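Local coordinates for Epf (PDB 4ES8), which acts as a streptococcal cell-surface adhesin, attaching to cells through an N-terminal domain that contains a carbohydrate-binding module, at residues V157-G161 / E162-F166; G121-A124 / S125-V129. All coordinates share one frame; numbering follows the deposited sequence.

Contact 1 of 2, residues V157-G161 / E162-F166. With NA (sodium ion), chain F.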
# COMPACT_ATOMS: atom_id res chain seq x y z
N VAL A 157 3.97 -10.09 2.35
CA VAL A 157 2.68 -9.87 3.05
C VAL A 157 2.75 -10.51 4.42
O VAL A 157 3.19 -11.66 4.55
CB VAL A 157 1.48 -10.41 2.25
CG1 VAL A 157 0.17 -10.17 3.01
CG2 VAL A 157 1.44 -9.79 0.85
N LYS A 158 2.33 -9.76 5.45
CA LYS A 158 2.38 -10.28 6.81
C LYS A 158 1.22 -9.76 7.62
O LYS A 158 1.04 -8.54 7.72
CB LYS A 158 3.72 -9.91 7.50
CG LYS A 158 3.84 -10.31 8.98
CD LYS A 158 5.19 -9.89 9.58
CE LYS A 158 5.32 -10.22 11.06
NZ LYS A 158 6.66 -9.81 11.58
N ILE A 159 0.47 -10.67 8.24
CA ILE A 159 -0.58 -10.30 9.19
C ILE A 159 0.05 -10.42 10.57
O ILE A 159 0.56 -11.51 10.91
CB ILE A 159 -1.88 -11.14 9.13
CG1 ILE A 159 -2.43 -11.36 7.69
CG2 ILE A 159 -2.94 -10.54 10.06
CD1 ILE A 159 -3.38 -12.57 7.62
N GLU A 160 0.01 -9.34 11.38
CA GLU A 160 0.58 -9.48 12.73
C GLU A 160 -0.17 -10.56 13.49
O GLU A 160 -1.41 -10.52 13.58
CB GLU A 160 0.54 -8.15 13.53
CG GLU A 160 1.42 -7.07 12.92
CD GLU A 160 2.90 -7.42 12.90
OE1 GLU A 160 3.45 -7.73 13.98
OE2 GLU A 160 3.50 -7.41 11.80
N GLY A 161 0.59 -11.52 14.03
CA GLY A 161 0.04 -12.57 14.89
C GLY A 161 -0.80 -13.66 14.26
O GLY A 161 -1.33 -14.51 14.98
N GLU A 162 -0.98 -13.62 12.93
CA GLU A 162 -1.83 -14.61 12.23
C GLU A 162 -1.27 -15.04 10.91
O GLU A 162 -0.33 -14.43 10.38
CB GLU A 162 -3.23 -14.02 11.89
CG GLU A 162 -3.74 -12.98 12.83
CD GLU A 162 -5.24 -12.82 12.87
OE1 GLU A 162 -5.91 -12.88 11.82
OE2 GLU A 162 -5.72 -12.52 13.98
N GLU A 163 -1.92 -16.05 10.34
CA GLU A 163 -1.56 -16.60 9.03
C GLU A 163 -2.59 -16.30 7.99
O GLU A 163 -3.78 -16.22 8.31
CB GLU A 163 -1.46 -18.16 9.08
CG GLU A 163 -0.52 -18.73 10.12
CD GLU A 163 -1.03 -18.61 11.54
OE1 GLU A 163 -2.16 -19.09 11.80
OE2 GLU A 163 -0.34 -17.98 12.36
N GLN A 164 -2.16 -16.26 6.72
CA GLN A 164 -3.10 -16.16 5.61
C GLN A 164 -3.67 -17.57 5.34
O GLN A 164 -3.22 -18.57 5.91
CB GLN A 164 -2.44 -15.56 4.36
CG GLN A 164 -2.15 -14.09 4.55
CD GLN A 164 -1.44 -13.54 3.35
OE1 GLN A 164 -0.26 -13.82 3.14
NE2 GLN A 164 -2.17 -12.76 2.54
N GLY A 165 -4.69 -17.63 4.50
CA GLY A 165 -5.45 -18.84 4.25
C GLY A 165 -6.71 -18.76 5.09
O GLY A 165 -6.75 -18.03 6.09
N PHE A 166 -7.75 -19.49 4.69
CA PHE A 166 -9.01 -19.44 5.42
C PHE A 166 -8.88 -20.11 6.77
O PHE A 166 -8.54 -21.30 6.86
CB PHE A 166 -10.15 -20.11 4.63
CG PHE A 166 -10.60 -19.29 3.45
CD1 PHE A 166 -11.54 -18.27 3.62
CD2 PHE A 166 -10.07 -19.50 2.19
CE1 PHE A 166 -11.93 -17.49 2.53
CE2 PHE A 166 -10.50 -18.75 1.09
CZ PHE A 166 -11.42 -17.73 1.28
NA NA F . 3.36 -13.97 6.30
O HOH W 1 1.12 -13.45 8.14
O HOH W 2 -3.66 -11.52 15.58
O HOH W 3 -1.36 -17.47 14.70
O HOH W 4 1.67 -14.68 5.00
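Ile159 and Gln164 meet just past the end of strand 154-159, where a type II beta turn from Ile159 to Glu162 reverses the chain and Gly161 takes the position with positive phi. The packed side is mostly aliphatic carbon, plus a carbonyl and an amide. Ile159 CD1 rests on Gln164 CG at 3.6 Å and on the carbonyl of Glu163, while its other branch, CG2, lies 3.8 Å from Glu162 CG. Gln164, with CG anti to its own carbonyl carbon (chi1 -71°), runs on extended and crosses Val157 at about a right angle, bringing its amide to Val157 CG1; its NE2 is bound beyond the turn by Tyr131 O and Glu150. Tyr131 and Ile176 also touch Ile159.

The turn itself is slacker: the bond from Glu162 N to Ile159 O is straight but weak at 3.3 Å. Water 2 links Glu160 O with Glu162 OE2, and the Glu162 carboxylate also forms salt bridges with Lys174 and Arg169. Across the mouth, water 1 joins Ile159 N to Glu162 O. That water also belongs to a sodium site, where the ion is bound by Val157 O at 2.9 Å and by water 4, which donates a hydrogen bond to Gln164 OE1.

Contact 2 of 2, residues G121-A124 / S125-V129; sequences GQIA and SGITV
The CG2 methyl of Ile123 is the bump to start with: it reaches over to the far arm of the turn, touching the carbonyl O of Ile127 at 3.4 Å and sitting against CB and CG2 of the same residue. Ile123 CG1 is anti to its carbonyl carbon (chi1 -57°), which puts CG2 anti to the backbone N and sends CG1 and CD1 on to Val129. There CD1 meets Val129 CG2 at 4.0 Å, a lighter touch, and Ile123 CG2 lies a little farther from that same valine methyl. Ile123 thus fits between Ile127 and Val129, its CG2 bearing mainly on Ile127 while its CD1 is the atom that meets Val129 CG2.

Ile127 answers with its longer branch, whose CD1 comes to 3.8 Å from Ala124 CB, so the small alanine methyl and the end of the isoleucine chain lie against each other.

Between these contacts the backbone makes a type II beta turn from Ala124 to Ile127, linking strand 113-123 to strand 127-135, which belong to different sheets. Gly126 has the positive phi of this turn, at angles where a beta carbon would jam against the preceding carbonyl. The turn is closed by Ile127 N, which donates to Ala124 O at 3.0 Å with the N-H held fairly straight (161°).

Ile127 is buried as the strands diverge: beyond the turn it touches Leu202 and Val204 from one sheet, and Ser192 and Val194 from the other. Leu202 also touches Ala124. Water 5 donates a hydrogen bond to Ile127 O at 2.6 Å and a weak one to Ala124 O.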
# COMPACT_ATOMS: atom_id res chain seq x y z
N GLY A 121 -14.79 -7.52 12.55
CA GLY A 121 -16.04 -7.55 13.31
C GLY A 121 -16.52 -8.98 13.46
O GLY A 121 -15.74 -9.95 13.32
N GLN A 122 -17.81 -9.14 13.76
CA GLN A 122 -18.41 -10.45 14.00
C GLN A 122 -18.07 -11.47 12.93
O GLN A 122 -18.04 -11.13 11.75
CB GLN A 122 -19.95 -10.34 14.11
CG GLN A 122 -20.64 -9.93 12.81
CD GLN A 122 -22.05 -9.56 13.09
OE1 GLN A 122 -22.93 -10.42 13.27
NE2 GLN A 122 -22.28 -8.25 13.22
N ILE A 123 -17.78 -12.69 13.36
CA ILE A 123 -17.58 -13.83 12.48
C ILE A 123 -18.55 -14.89 12.96
O ILE A 123 -18.33 -15.50 14.03
CB ILE A 123 -16.14 -14.39 12.42
CG1 ILE A 123 -15.12 -13.31 12.00
CG2 ILE A 123 -16.11 -15.61 11.44
CD1 ILE A 123 -13.65 -13.74 12.27
N ALA A 124 -19.58 -15.18 12.17
CA ALA A 124 -20.53 -16.23 12.58
C ALA A 124 -19.85 -17.60 12.71
O ALA A 124 -18.87 -17.89 12.01
CB ALA A 124 -21.64 -16.34 11.54
N SER A 125 -20.40 -18.46 13.58
CA SER A 125 -19.93 -19.82 13.67
C SER A 125 -20.12 -20.47 12.28
O SER A 125 -21.19 -20.33 11.66
CB SER A 125 -20.72 -20.56 14.74
OG SER A 125 -20.27 -21.90 14.82
N GLY A 126 -19.07 -21.12 11.78
CA GLY A 126 -19.12 -21.76 10.46
C GLY A 126 -18.44 -20.94 9.38
O GLY A 126 -18.21 -21.45 8.29
N ILE A 127 -18.13 -19.67 9.66
CA ILE A 127 -17.44 -18.84 8.66
C ILE A 127 -15.94 -18.83 8.95
O ILE A 127 -15.51 -18.67 10.11
CB ILE A 127 -18.00 -17.39 8.62
CG1 ILE A 127 -19.50 -17.37 8.18
CG2 ILE A 127 -17.12 -16.49 7.73
CD1 ILE A 127 -20.11 -15.99 8.12
N THR A 128 -15.13 -19.01 7.88
CA THR A 128 -13.68 -18.88 7.99
C THR A 128 -13.30 -17.71 7.09
O THR A 128 -14.06 -17.33 6.18
CB THR A 128 -12.94 -20.18 7.71
OG1 THR A 128 -13.38 -20.70 6.45
CG2 THR A 128 -13.18 -21.24 8.82
N VAL A 129 -12.19 -17.05 7.42
CA VAL A 129 -11.82 -15.79 6.80
C VAL A 129 -10.37 -15.80 6.33
O VAL A 129 -9.49 -16.39 6.98
CB VAL A 129 -12.03 -14.69 7.92
CG1 VAL A 129 -11.50 -13.31 7.51
CG2 VAL A 129 -13.51 -14.59 8.32
O HOH W 5 -15.84 -19.17 12.64

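Coming from the N terminus, the chain reaches contact 2 first: strand 113-123 ends there and turns directly into strand 127-135, passing from one sheet to the other. Contact 1 follows after strand 144-146 and helix 150-153, at the far end of strand 154-159, where the chain turns into the loop leading to strand 172-180. The two are in series, each closing its own tight turn, so they neither nest nor cross. Their centres are about 16 Å apart, yet they touch: Phe166 CD1 packs against Thr128 O at 3.7 Å. Arg169 joins them too, through hydrogen bonds to Val129 O and Glu163 O, which ties the loop after 154-159 to strand 127-135.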